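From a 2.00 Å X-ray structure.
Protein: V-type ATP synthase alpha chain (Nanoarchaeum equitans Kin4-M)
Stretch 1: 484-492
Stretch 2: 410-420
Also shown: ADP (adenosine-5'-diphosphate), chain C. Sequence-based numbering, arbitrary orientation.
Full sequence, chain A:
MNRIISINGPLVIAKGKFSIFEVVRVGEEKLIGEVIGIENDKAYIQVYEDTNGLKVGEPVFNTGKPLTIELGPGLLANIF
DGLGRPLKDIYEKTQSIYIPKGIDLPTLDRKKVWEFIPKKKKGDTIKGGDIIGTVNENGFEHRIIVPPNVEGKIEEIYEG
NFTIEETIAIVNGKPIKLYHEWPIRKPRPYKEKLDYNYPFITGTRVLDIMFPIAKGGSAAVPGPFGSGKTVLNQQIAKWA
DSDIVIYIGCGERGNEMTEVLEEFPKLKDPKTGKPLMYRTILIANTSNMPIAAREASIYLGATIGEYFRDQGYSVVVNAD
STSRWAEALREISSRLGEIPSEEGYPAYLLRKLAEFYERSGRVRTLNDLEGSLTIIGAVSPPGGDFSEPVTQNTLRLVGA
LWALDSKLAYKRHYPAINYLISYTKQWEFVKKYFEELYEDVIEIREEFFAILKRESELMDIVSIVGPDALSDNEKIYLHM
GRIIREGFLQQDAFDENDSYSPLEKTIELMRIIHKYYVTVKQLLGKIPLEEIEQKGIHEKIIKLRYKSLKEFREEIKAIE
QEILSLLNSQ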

# COMPACT_ATOMS: atom_id res chain seq x y z
N ILE A 484 11.47 32.48 20.74
CA ILE A 484 11.35 31.25 21.51
C ILE A 484 12.10 30.11 20.83
O ILE A 484 12.81 29.34 21.48
CB ILE A 484 9.87 30.87 21.73
CG1 ILE A 484 9.19 31.91 22.63
CG2 ILE A 484 9.74 29.49 22.34
CD1 ILE A 484 7.67 31.88 22.58
N ARG A 485 11.95 30.00 19.51
CA ARG A 485 12.62 28.95 18.74
C ARG A 485 14.14 29.12 18.72
O ARG A 485 14.87 28.18 19.02
CB ARG A 485 12.07 28.88 17.32
CG ARG A 485 10.69 28.24 17.21
CD ARG A 485 10.21 28.12 15.77
NE ARG A 485 9.81 29.40 15.19
CZ ARG A 485 10.58 30.13 14.38
NH1 ARG A 485 11.78 29.70 14.04
NH2 ARG A 485 10.13 31.28 13.91
N GLU A 486 14.61 30.32 18.37
CA GLU A 486 16.04 30.55 18.21
C GLU A 486 16.78 30.85 19.51
O GLU A 486 18.00 30.68 19.59
CB GLU A 486 16.30 31.68 17.19
CG GLU A 486 15.89 31.35 15.76
CD GLU A 486 16.20 32.48 14.79
OE1 GLU A 486 16.73 33.52 15.22
OE2 GLU A 486 15.92 32.31 13.58
N GLY A 487 16.05 31.31 20.53
CA GLY A 487 16.68 31.71 21.78
C GLY A 487 16.44 30.78 22.95
O GLY A 487 17.17 30.84 23.94
N PHE A 488 15.44 29.91 22.85
CA PHE A 488 15.09 29.02 23.95
C PHE A 488 15.09 27.54 23.57
O PHE A 488 15.76 26.73 24.21
CB PHE A 488 13.73 29.42 24.53
CG PHE A 488 13.34 28.64 25.75
CD1 PHE A 488 13.94 28.91 26.98
CD2 PHE A 488 12.38 27.65 25.68
CE1 PHE A 488 13.59 28.19 28.10
CE2 PHE A 488 12.02 26.93 26.81
CZ PHE A 488 12.62 27.20 28.02
N LEU A 489 14.32 27.19 22.55
CA LEU A 489 14.18 25.79 22.14
C LEU A 489 15.48 25.24 21.56
O LEU A 489 15.91 24.14 21.92
CB LEU A 489 13.03 25.64 21.14
CG LEU A 489 11.65 26.01 21.66
CD1 LEU A 489 10.58 25.81 20.60
CD2 LEU A 489 11.33 25.18 22.89
N GLN A 490 16.10 25.99 20.66
CA GLN A 490 17.37 25.58 20.08
C GLN A 490 18.47 25.57 21.14
O GLN A 490 18.53 26.46 22.00
CB GLN A 490 17.77 26.50 18.92
CG GLN A 490 16.98 26.26 17.64
CD GLN A 490 17.41 27.17 16.50
OE1 GLN A 490 18.52 27.70 16.50
NE2 GLN A 490 16.52 27.36 15.53
N GLN A 491 19.33 24.56 21.07
CA GLN A 491 20.42 24.41 22.03
C GLN A 491 21.59 23.68 21.38
O GLN A 491 21.46 22.52 20.98
CB GLN A 491 19.93 23.67 23.28
CG GLN A 491 20.95 23.63 24.42
CD GLN A 491 20.34 23.21 25.74
OE1 GLN A 491 19.12 23.20 25.90
NE2 GLN A 491 21.19 22.85 26.69
N ASP A 492 22.72 24.37 21.26
CA ASP A 492 23.89 23.83 20.58
C ASP A 492 24.64 22.86 21.50
O ASP A 492 25.24 23.27 22.50
CB ASP A 492 24.82 24.97 20.15
CG ASP A 492 25.88 24.52 19.15
OD1 ASP A 492 26.12 23.30 19.02
OD2 ASP A 492 26.47 25.40 18.49
PB ADP C . 20.45 10.50 14.33
O1B ADP C . 19.00 10.85 14.56
O2B ADP C . 21.10 9.78 15.48
O3B ADP C . 20.71 9.89 12.98
PA ADP C . 22.46 12.40 15.10
O1A ADP C . 22.19 12.39 16.57
O2A ADP C . 23.65 11.65 14.55
O3A ADP C . 21.14 11.96 14.30
O5' ADP C . 22.59 13.94 14.64
C5' ADP C . 22.65 14.27 13.25
C4' ADP C . 23.41 15.57 13.06
O4' ADP C . 22.72 16.65 13.71
C3' ADP C . 24.80 15.46 13.66
O3' ADP C . 25.77 15.82 12.67
C2' ADP C . 24.81 16.45 14.80
O2' ADP C . 26.03 17.19 14.84
C1' ADP C . 23.62 17.37 14.56
N9 ADP C . 22.97 17.70 15.85
C8 ADP C . 21.99 17.01 16.44
N7 ADP C . 21.62 17.58 17.61
C5 ADP C . 22.38 18.68 17.78
C6 ADP C . 22.51 19.75 18.80
N6 ADP C . 21.73 19.76 19.91
N1 ADP C . 23.44 20.71 18.58
C2 ADP C . 24.22 20.71 17.48
N3 ADP C . 24.16 19.77 16.52
C4 ADP C . 23.27 18.75 16.61
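Stretch 2, residues 410-420: YKRHYPAINYL

A helix end often leaves backbone groups without helical partners, and a segment distant in sequence can use them. The pairing of 410-420 with 484-492 is a worked example. The helix closes through a wider pi-type turn, in which Leu 489 N bonds to Ile 484 O (2.8 Å) and Gln 490 N to Arg 485 O (3.0 Å), and Gln 490 is the first residue to leave helical phi/psi. Stretch 2 has left its own helix at Lys 411 and runs past this terminus without regular secondary structure, turning at a cis peptide bond before Pro 415.

His 413 is the most covered residue. Its chi1 of 173° (t) lays the imidazole alongside the last turn, where Gln 490 CG sits over one face, 3.6 Å from the ring centroid of His 413, in a CH-pi contact. A water ties His 413 to Arg 485, 2.7 Å from His 413 ND1 and 2.8 Å from Arg 485 NH1, from which it accepts a hydrogen bond.

Arg 485 points its CA-to-CB bond toward stretch 2. Arg 485 CD approaches Tyr 419 OH at 3.4 Å, while Leu 489 CD1 packs 3.7 Å from Tyr 419 CD2, so the later part of stretch 2 also returns to the helix.

The nearest pair of CA atoms is Gln 490 CA and Tyr 414 CA, 5.3 Å apart. A direct backbone hydrogen bond follows immediately: Gln 491 N donates to Tyr 414 O at 2.8 Å and 168°, and Gln 490 CA adds a CA-H...O contact of 3.2 Å to Tyr 414 O. A second water bridges Leu 489 O (3.0 Å) and Pro 415 O (2.7 Å). The ADP adenine shares this junction, lying over one face of the Tyr 414 ring while ADP N6 donates to Gln 491 O at 3.0 Å.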

# COMPACT_ATOMS: atom_id res chain seq x y z
N TYR A 410 16.35 19.76 8.98
CA TYR A 410 16.65 20.31 7.65
C TYR A 410 17.29 21.69 7.74
O TYR A 410 18.30 21.96 7.08
CB TYR A 410 15.34 20.37 6.85
CG TYR A 410 15.45 20.81 5.41
CD1 TYR A 410 15.82 19.91 4.42
CD2 TYR A 410 15.14 22.11 5.03
CE1 TYR A 410 15.90 20.31 3.09
CE2 TYR A 410 15.22 22.51 3.71
CZ TYR A 410 15.60 21.61 2.75
OH TYR A 410 15.69 22.00 1.43
N LYS A 411 16.71 22.57 8.55
CA LYS A 411 17.21 23.93 8.68
C LYS A 411 18.12 24.12 9.90
O LYS A 411 18.34 25.24 10.36
CB LYS A 411 16.05 24.93 8.72
CG LYS A 411 15.11 24.79 9.90
CD LYS A 411 13.92 25.72 9.74
CE LYS A 411 13.10 25.81 11.02
NZ LYS A 411 11.92 26.71 10.88
N ARG A 412 18.64 23.01 10.42
CA ARG A 412 19.61 23.02 11.52
C ARG A 412 19.07 23.63 12.82
O ARG A 412 19.79 24.30 13.55
CB ARG A 412 20.93 23.67 11.09
CG ARG A 412 21.90 22.72 10.38
CD ARG A 412 21.30 22.09 9.13
NE ARG A 412 22.21 21.15 8.49
CZ ARG A 412 21.92 20.49 7.37
NH1 ARG A 412 20.75 20.66 6.78
NH2 ARG A 412 22.80 19.65 6.85
N HIS A 413 17.80 23.36 13.09
CA HIS A 413 17.18 23.68 14.37
C HIS A 413 17.30 22.45 15.27
O HIS A 413 16.54 21.49 15.14
CB HIS A 413 15.71 24.04 14.12
CG HIS A 413 14.89 24.23 15.36
ND1 HIS A 413 14.17 25.39 15.61
CD2 HIS A 413 14.61 23.40 16.40
CE1 HIS A 413 13.53 25.27 16.75
NE2 HIS A 413 13.77 24.07 17.25
N TYR A 414 18.28 22.48 16.18
CA TYR A 414 18.51 21.38 17.11
C TYR A 414 18.38 21.85 18.55
O TYR A 414 18.83 22.95 18.88
CB TYR A 414 19.89 20.76 16.91
CG TYR A 414 20.25 20.34 15.51
CD1 TYR A 414 19.64 19.24 14.91
CD2 TYR A 414 21.24 21.00 14.80
CE1 TYR A 414 19.99 18.85 13.62
CE2 TYR A 414 21.60 20.61 13.53
CZ TYR A 414 20.97 19.54 12.94
OH TYR A 414 21.33 19.16 11.67
N PRO A 415 17.77 21.03 19.42
CA PRO A 415 17.11 19.75 19.14
C PRO A 415 15.89 19.92 18.24
O PRO A 415 15.10 20.84 18.43
CB PRO A 415 16.65 19.28 20.52
CG PRO A 415 17.56 19.98 21.48
CD PRO A 415 17.80 21.32 20.87
N ALA A 416 15.75 19.03 17.26
CA ALA A 416 14.65 19.11 16.30
C ALA A 416 13.33 18.57 16.87
O ALA A 416 12.63 17.82 16.19
CB ALA A 416 15.01 18.39 15.02
N ILE A 417 13.00 18.96 18.09
CA ILE A 417 11.77 18.52 18.74
C ILE A 417 10.54 19.19 18.12
O ILE A 417 10.44 20.41 18.10
CB ILE A 417 11.80 18.82 20.25
CG1 ILE A 417 12.88 18.00 20.95
CG2 ILE A 417 10.44 18.54 20.88
CD1 ILE A 417 12.54 16.52 21.08
N ASN A 418 9.62 18.38 17.61
CA ASN A 418 8.32 18.87 17.14
C ASN A 418 7.45 19.25 18.34
O ASN A 418 6.88 18.38 18.99
CB ASN A 418 7.64 17.80 16.28
CG ASN A 418 6.37 18.29 15.61
OD1 ASN A 418 5.56 19.01 16.21
ND2 ASN A 418 6.17 17.90 14.35
N TYR A 419 7.35 20.55 18.60
CA TYR A 419 6.65 21.05 19.79
C TYR A 419 5.13 21.02 19.68
O TYR A 419 4.43 21.42 20.62
CB TYR A 419 7.14 22.46 20.13
CG TYR A 419 7.26 23.37 18.93
CD1 TYR A 419 6.14 23.96 18.36
CD2 TYR A 419 8.50 23.66 18.38
CE1 TYR A 419 6.26 24.80 17.28
CE2 TYR A 419 8.63 24.50 17.30
CZ TYR A 419 7.50 25.06 16.75
OH TYR A 419 7.60 25.90 15.66
N LEU A 420 4.61 20.55 18.55
CA LEU A 420 3.17 20.42 18.37
C LEU A 420 2.73 18.96 18.52
O LEU A 420 1.62 18.68 18.97
CB LEU A 420 2.75 20.95 17.00
CG LEU A 420 2.99 22.44 16.75
CD1 LEU A 420 2.40 22.86 15.41
CD2 LEU A 420 2.40 23.26 17.87
O HOH W 1 13.16 27.25 13.88
O HOH W 2 14.15 21.99 20.67